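Putative alpha-L-fucosidase (Bacteroides thetaiotaomicron VPI-5482, PDB 3GZA) probably hydrolyses alpha-L-fucosidic linkages as a member of glycoside hydrolase family 29. Local coordinates at residues A[156-159]-A[160-163]; A[164-167]-A[168-172]. All coordinates share one frame; numbering follows the deposited sequence.

Contact 1: A[156-159]-A[160-163]; sequences AWYK and RLCE. With EDO (1,2-ethanediol), chain K.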
ATOM      1  N   ALA A 156     -14.270  -7.463  -4.030  1.00 24.60           N
ATOM      2  CA  ALA A 156     -14.277  -7.411  -5.519  1.00 23.77           C
ATOM      3  C   ALA A 156     -12.977  -6.736  -5.978  1.00 24.00           C
ATOM      4  O   ALA A 156     -12.325  -7.146  -6.947  1.00 25.94           O
ATOM      5  CB  ALA A 156     -15.491  -6.688  -6.022  1.00 24.38           C
ATOM      6  N   TRP A 157     -12.617  -5.652  -5.306  1.00 23.69           N
ATOM      7  CA  TRP A 157     -11.381  -4.918  -5.603  1.00 23.37           C
ATOM      8  C   TRP A 157     -10.146  -5.765  -5.370  1.00 23.22           C
ATOM      9  O   TRP A 157      -9.241  -5.795  -6.207  1.00 23.89           O
ATOM     10  CB  TRP A 157     -11.344  -3.616  -4.779  1.00 24.08           C
ATOM     11  CG  TRP A 157      -9.990  -2.971  -4.796  1.00 23.70           C
ATOM     12  CD1 TRP A 157      -9.483  -2.145  -5.759  1.00 27.61           C
ATOM     13  CD2 TRP A 157      -8.973  -3.102  -3.812  1.00 28.84           C
ATOM     14  NE1 TRP A 157      -8.196  -1.801  -5.458  1.00 29.21           N
ATOM     15  CE2 TRP A 157      -7.880  -2.349  -4.256  1.00 27.87           C
ATOM     16  CE3 TRP A 157      -8.886  -3.773  -2.591  1.00 27.03           C
ATOM     17  CZ2 TRP A 157      -6.704  -2.246  -3.511  1.00 31.64           C
ATOM     18  CZ3 TRP A 157      -7.711  -3.656  -1.870  1.00 30.49           C
ATOM     19  CH2 TRP A 157      -6.669  -2.875  -2.346  1.00 29.96           C
ATOM     20  N   TYR A 158     -10.095  -6.463  -4.235  1.00 23.65           N
ATOM     21  CA  TYR A 158      -8.981  -7.288  -3.904  1.00 23.57           C
ATOM     22  C   TYR A 158      -8.815  -8.415  -4.938  1.00 23.20           C
ATOM     23  O   TYR A 158      -7.696  -8.728  -5.360  1.00 24.48           O
ATOM     24  CB  TYR A 158      -9.067  -7.833  -2.473  1.00 23.28           C
ATOM     25  CG  TYR A 158      -7.881  -8.688  -2.120  1.00 23.61           C
ATOM     26  CD1 TYR A 158      -6.616  -8.118  -1.971  1.00 24.47           C
ATOM     27  CD2 TYR A 158      -8.001 -10.072  -1.906  1.00 23.98           C
ATOM     28  CE1 TYR A 158      -5.498  -8.904  -1.631  1.00 25.47           C
ATOM     29  CE2 TYR A 158      -6.926 -10.850  -1.576  1.00 24.12           C
ATOM     30  CZ  TYR A 158      -5.644 -10.274  -1.435  1.00 25.89           C
ATOM     31  OH  TYR A 158      -4.550 -11.074  -1.100  1.00 25.15           O
ATOM     32  N   LYS A 159      -9.915  -9.029  -5.334  1.00 24.14           N
ATOM     33  CA  LYS A 159      -9.834 -10.042  -6.367  1.00 23.76           C
ATOM     34  C   LYS A 159      -9.186  -9.473  -7.658  1.00 24.22           C
ATOM     35  O   LYS A 159      -8.346 -10.127  -8.268  1.00 24.37           O
ATOM     36  CB  LYS A 159     -11.228 -10.609  -6.657  1.00 25.08           C
ATOM     37  CG  LYS A 159     -11.716 -11.550  -5.527  1.00 26.60           C
ATOM     38  CD  LYS A 159     -13.205 -11.824  -5.446  1.00 29.01           C
ATOM     39  CE  LYS A 159     -13.771 -12.440  -6.658  1.00 30.69           C
ATOM     40  NZ  LYS A 159     -15.238 -12.733  -6.381  1.00 30.97           N
ATOM     41  N   ARG A 160      -9.608  -8.288  -8.060  1.00 22.92           N
ATOM     42  CA  ARG A 160      -9.010  -7.665  -9.250  1.00 23.66           C
ATOM     43  C   ARG A 160      -7.565  -7.354  -9.019  1.00 24.74           C
ATOM     44  O   ARG A 160      -6.761  -7.478  -9.933  1.00 25.19           O
ATOM     45  CB  ARG A 160      -9.783  -6.403  -9.678  1.00 23.79           C
ATOM     46  CG  ARG A 160     -11.152  -6.702 -10.328  1.00 24.28           C
ATOM     47  CD  ARG A 160     -11.784  -5.440 -10.847  1.00 24.39           C
ATOM     48  NE  ARG A 160     -12.193  -4.521  -9.812  1.00 25.27           N
ATOM     49  CZ  ARG A 160     -13.378  -4.564  -9.191  1.00 26.18           C
ATOM     50  NH1 ARG A 160     -14.309  -5.481  -9.480  1.00 30.90           N
ATOM     51  NH2 ARG A 160     -13.626  -3.705  -8.251  1.00 27.26           N
ATOM     52  N   LEU A 161      -7.206  -6.901  -7.817  1.00 24.66           N
ATOM     53  CA  LEU A 161      -5.801  -6.573  -7.527  1.00 24.19           C
ATOM     54  C   LEU A 161      -4.964  -7.830  -7.723  1.00 25.04           C
ATOM     55  O   LEU A 161      -3.881  -7.819  -8.348  1.00 24.46           O
ATOM     56  CB  LEU A 161      -5.656  -6.075  -6.095  1.00 25.25           C
ATOM     57  CG  LEU A 161      -4.207  -5.872  -5.626  1.00 24.92           C
ATOM     58  CD1 LEU A 161      -3.437  -4.735  -6.375  1.00 28.57           C
ATOM     59  CD2 LEU A 161      -4.124  -5.670  -4.106  1.00 27.17           C
ATOM     60  N   CYS A 162      -5.468  -8.941  -7.187  1.00 24.57           N
ATOM     61  CA  CYS A 162      -4.747 -10.211  -7.296  1.00 25.07           C
ATOM     62  C   CYS A 162      -4.638 -10.663  -8.731  1.00 24.90           C
ATOM     63  O   CYS A 162      -3.566 -11.119  -9.185  1.00 24.85           O
ATOM     64  CB  CYS A 162      -5.432 -11.275  -6.462  1.00 25.76           C
ATOM     65  SG  CYS A 162      -5.275 -10.947  -4.671  1.00 27.32           S
ATOM     66  N   GLU A 163      -5.724 -10.546  -9.475  1.00 24.26           N
ATOM     67  CA  GLU A 163      -5.739 -10.853 -10.924  1.00 24.54           C
ATOM     68  C   GLU A 163      -4.661 -10.012 -11.636  1.00 25.62           C
ATOM     69  O   GLU A 163      -3.906 -10.527 -12.484  1.00 25.13           O
ATOM     70  CB  GLU A 163      -7.117 -10.607 -11.526  1.00 26.65           C
ATOM     71  CG  GLU A 163      -8.152 -11.626 -11.027  1.00 24.28           C
ATOM     72  CD  GLU A 163      -9.580 -11.234 -11.210  1.00 29.56           C
ATOM     73  OE1 GLU A 163      -9.849 -10.191 -11.831  1.00 28.45           O
ATOM     74  OE2 GLU A 163     -10.458 -11.965 -10.700  1.00 27.75           O
TER
HETATM   75  C1  EDO K 466      -7.847  -3.553  -8.579  1.00 17.65           C
HETATM   76  O1  EDO K 466      -8.183  -3.166  -9.969  1.00 23.85           O
HETATM   77  C2  EDO K 466      -6.378  -3.056  -8.414  1.00 22.69           C
HETATM   78  O2  EDO K 466      -6.305  -1.719  -8.006  1.00 25.01           O
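Cys162 sets its sulfur over one face of the Tyr158 ring, a sulfur-aromatic contact made one helical turn along. SG stands 3.6 Å from the ring centroid and 22° off the ring normal, displaced toward the hydroxyl-bearing rim, so that the nearest ring atom of Tyr158 is CZ, at 3.3 Å from SG. The two first torsions are complementary: Tyr158 throws its ring anti to its own nitrogen (chi1 -179°), toward the next turn, while SG of Cys162 lies beside its own nitrogen and leans back to meet it. The hydroxyl is tied down by a hydrogen bond between OH and the carbonyl of Ile131, which fixes the far end of the ring.

Leu161 reaches the same ring at a slant, its CD2 4.1 Å from Tyr158 CD1. The same methyl group lies 4.2 Å from CH2 of Trp157, whose side chain runs alongside that of Leu161 and points the same way; both also touch Leu137. Next to this apolar strip an ethanediol molecule, probably from the crystallisation liquor, takes a weak hydrogen bond from Trp157 NE1 to its O2 (3.2 Å).

On another flank Arg160 bends back at chi3 (-68°) and lays its guanidinium flat over the carbonyl oxygen of Ala156, which sits 3.5 Å from the guanidinium plane. NH2 forms a salt bridge with Glu49 of the second subunit, and Pro47 of that subunit packs on Trp157. Beneath the side chains, four i to i+4 backbone hydrogen bonds, from Arg160 N to Ala156 O through Glu163 N to Lys159 O, are those of a regular alpha-helix, here an amphipathic one with Tyr158, Leu161 and Cys162 turned to the chain's own loops, and Trp157 and Arg160 also meeting the second subunit.

Contact 2: A[164-167]-A[168-172]; sequences KMVT and ELCTR. With EDO (1,2-ethanediol), chain K.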
ATOM      1  N   LYS A 164      -4.601  -8.730 -11.291  1.00 25.82           N
ATOM      2  CA  LYS A 164      -3.596  -7.862 -11.920  1.00 26.07           C
ATOM      3  C   LYS A 164      -2.159  -8.231 -11.542  1.00 26.13           C
ATOM      4  O   LYS A 164      -1.283  -8.199 -12.410  1.00 25.17           O
ATOM      5  CB  LYS A 164      -3.886  -6.401 -11.633  1.00 26.57           C
ATOM      6  CG  LYS A 164      -5.095  -5.868 -12.392  1.00 26.40           C
ATOM      7  CD  LYS A 164      -5.353  -4.441 -12.002  1.00 29.49           C
ATOM      8  CE  LYS A 164      -6.470  -3.784 -12.778  1.00 32.98           C
ATOM      9  NZ  LYS A 164      -6.620  -2.362 -12.244  1.00 32.38           N
HETATM   10  N   MSE A 165      -1.921  -8.601 -10.300  1.00 24.39           N
HETATM   11  CA  MSE A 165      -0.596  -9.038  -9.857  1.00 24.68           C
HETATM   12  C   MSE A 165      -0.196 -10.298 -10.614  1.00 25.58           C
HETATM   13  O   MSE A 165       0.910 -10.400 -11.134  1.00 25.63           O
HETATM   14  CB  MSE A 165      -0.529  -9.276  -8.354  1.00 25.55           C
HETATM   15  CG  MSE A 165      -0.605  -7.982  -7.513  1.00 24.52           C
HETATM   16 SE   MSE A 165      -0.246  -8.305  -5.650  0.75 26.51          SE
HETATM   17  CE  MSE A 165      -1.732  -9.338  -5.144  1.00 25.18           C
ATOM     18  N   VAL A 166      -1.131 -11.239 -10.704  1.00 25.44           N
ATOM     19  CA  VAL A 166      -0.888 -12.491 -11.429  1.00 24.65           C
ATOM     20  C   VAL A 166      -0.595 -12.184 -12.873  1.00 25.40           C
ATOM     21  O   VAL A 166       0.281 -12.776 -13.469  1.00 25.19           O
ATOM     22  CB  VAL A 166      -2.046 -13.464 -11.230  1.00 25.18           C
ATOM     23  CG1 VAL A 166      -1.944 -14.725 -12.126  1.00 26.22           C
ATOM     24  CG2 VAL A 166      -2.158 -13.906  -9.758  1.00 24.57           C
ATOM     25  N   THR A 167      -1.307 -11.236 -13.440  1.00 23.78           N
ATOM     26  CA  THR A 167      -1.086 -10.893 -14.855  1.00 24.92           C
ATOM     27  C   THR A 167       0.335 -10.352 -15.039  1.00 25.47           C
ATOM     28  O   THR A 167       1.034 -10.727 -16.006  1.00 24.04           O
ATOM     29  CB  THR A 167      -2.131  -9.880 -15.357  1.00 26.31           C
ATOM     30  OG1 THR A 167      -3.439 -10.444 -15.218  1.00 24.87           O
ATOM     31  CG2 THR A 167      -1.930  -9.547 -16.864  1.00 25.74           C
ATOM     32  N   GLU A 168       0.767  -9.473 -14.153  1.00 25.83           N
ATOM     33  CA  GLU A 168       2.145  -8.933 -14.270  1.00 24.48           C
ATOM     34  C   GLU A 168       3.145 -10.070 -14.244  1.00 24.85           C
ATOM     35  O   GLU A 168       4.101 -10.114 -15.053  1.00 25.43           O
ATOM     36  CB  GLU A 168       2.453  -7.944 -13.133  1.00 24.39           C
ATOM     37  CG  GLU A 168       1.706  -6.644 -13.222  1.00 24.62           C
ATOM     38  CD  GLU A 168       2.025  -5.668 -12.114  1.00 24.91           C
ATOM     39  OE1 GLU A 168       2.444  -6.102 -11.031  1.00 24.92           O
ATOM     40  OE2 GLU A 168       1.799  -4.442 -12.346  1.00 25.74           O
ATOM     41  N   LEU A 169       3.002 -10.938 -13.251  1.00 23.79           N
ATOM     42  CA  LEU A 169       3.943 -12.045 -13.052  1.00 25.27           C
ATOM     43  C   LEU A 169       3.948 -13.046 -14.178  1.00 25.85           C
ATOM     44  O   LEU A 169       4.995 -13.643 -14.482  1.00 24.85           O
ATOM     45  CB  LEU A 169       3.731 -12.673 -11.687  1.00 25.74           C
ATOM     46  CG  LEU A 169       4.060 -11.743 -10.504  1.00 25.32           C
ATOM     47  CD1 LEU A 169       3.405 -12.174  -9.169  1.00 25.81           C
ATOM     48  CD2 LEU A 169       5.606 -11.477 -10.323  1.00 26.05           C
ATOM     49  N   CYS A 170       2.807 -13.180 -14.855  1.00 24.95           N
ATOM     50  CA  CYS A 170       2.664 -14.132 -15.997  1.00 25.01           C
ATOM     51  C   CYS A 170       2.999 -13.542 -17.345  1.00 24.80           C
ATOM     52  O   CYS A 170       2.999 -14.272 -18.339  1.00 25.76           O
ATOM     53  CB  CYS A 170       1.247 -14.709 -16.054  1.00 25.15           C
ATOM     54  SG  CYS A 170       0.846 -15.870 -14.714  1.00 27.85           S
ATOM     55  N   THR A 171       3.236 -12.228 -17.415  1.00 24.70           N
ATOM     56  CA  THR A 171       3.515 -11.583 -18.705  1.00 24.12           C
ATOM     57  C   THR A 171       4.875 -10.921 -18.822  1.00 24.30           C
ATOM     58  O   THR A 171       5.316 -10.685 -19.945  1.00 25.13           O
ATOM     59  CB  THR A 171       2.440 -10.533 -19.074  1.00 24.76           C
ATOM     60  OG1 THR A 171       2.381  -9.529 -18.022  1.00 25.52           O
ATOM     61  CG2 THR A 171       1.058 -11.246 -19.228  1.00 24.27           C
ATOM     62  N   ARG A 172       5.532 -10.642 -17.713  1.00 24.16           N
ATOM     63  CA  ARG A 172       6.763  -9.849 -17.793  1.00 25.22           C
ATOM     64  C   ARG A 172       8.034 -10.607 -17.423  1.00 25.75           C
ATOM     65  O   ARG A 172       9.097  -9.993 -17.420  1.00 26.59           O
ATOM     66  CB  ARG A 172       6.633  -8.665 -16.831  1.00 25.83           C
ATOM     67  CG  ARG A 172       5.498  -7.747 -17.107  1.00 26.04           C
ATOM     68  CD  ARG A 172       5.379  -6.688 -16.021  1.00 27.28           C
ATOM     69  NE  ARG A 172       4.254  -5.788 -16.273  1.00 28.18           N
ATOM     70  CZ  ARG A 172       4.021  -4.721 -15.503  1.00 29.26           C
ATOM     71  NH1 ARG A 172       4.794  -4.465 -14.464  1.00 30.62           N
ATOM     72  NH2 ARG A 172       2.998  -3.947 -15.782  1.00 30.29           N
TER
HETATM   73  C1  EDO K 466      -7.847  -3.553  -8.579  1.00 17.65           C
HETATM   74  O1  EDO K 466      -8.183  -3.166  -9.969  1.00 23.85           O
HETATM   75  C2  EDO K 466      -6.378  -3.056  -8.414  1.00 22.69           C
HETATM   76  O2  EDO K 466      -6.305  -1.719  -8.006  1.00 25.01           O
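A chi1 of 58° places OG1 of Thr171 between its own nitrogen and carbonyl carbon, and from there the hydroxyl turns back to the carbonyl of Thr167 four residues earlier. It donates to Thr167 O over 2.7 Å, from a position tilted 34° out of the carbonyl plane. The methyl groups of the two threonines lie 4.2 Å apart, CG2 to CG2, with the side chains crossing at a slant. Thr167 has its own hydroxyl beside its nitrogen, where OG1 bonds to the carbonyl of Glu163, so both hydroxyls reach the carbonyl four residues earlier, though by different first torsions.

Val166 extends CG1 anti to its nitrogen (chi1 172°) and so directs it along the helix to SG of Cys170, at 4.0 Å. Regular backbone bonds run from Glu168 N to Lys164 O and from Leu169 N to Met165 O. Cys170 N then bonds to Val166 O (2.9 Å) and weakly to Thr167 O, while Glu168 O accepts from both Thr171 N and Arg172 N, approaching from one face of its plane. The extended Arg172 chain reaches back along the helix, so that CG of Glu168 lies over the centre of its guanidinium; its salt bridge to Glu168 OE2 is long and purely electrostatic, the oxygen lying well out of the guanidinium plane, and Asp92 is a second acidic partner. Glu168 itself is buried, its oxygens gripped by Ser91, Trp89 and the backbone of Asp92.

At the other end Lys164, its chain extended, donates a hydrogen bond from NZ to O1 of the ethanediol (2.9 Å). Among the surrounding elements, Val166 and Leu169 pack on strand 124-129, Val166 and Cys170 also on strand 178-181, and the row Val166, Thr167, Cys170 and Thr171 lies against helix 196-202.

In the fold
Contacts 1 and 2 are consecutive pieces of one helix, 148-171, with centres about 13 Å apart; residues 156-163 come first and 164-172 follow directly. The helix connects strand 124-129, by way of the segment holding strands 139-140 and 143-144, to strand 178-181, its parallel neighbour in the sheet, as in a beta-alpha-beta unit of the TIM-barrel clan. Contact 1 lies farther from the chain centre, near loops and the second subunit, whereas contact 2 rests on barrel strands and helix 196-202. The ethanediol bonds to both contacts and to Glu49 of the second subunit. One helix thereby reaches from the barrel wall to the dimer interface.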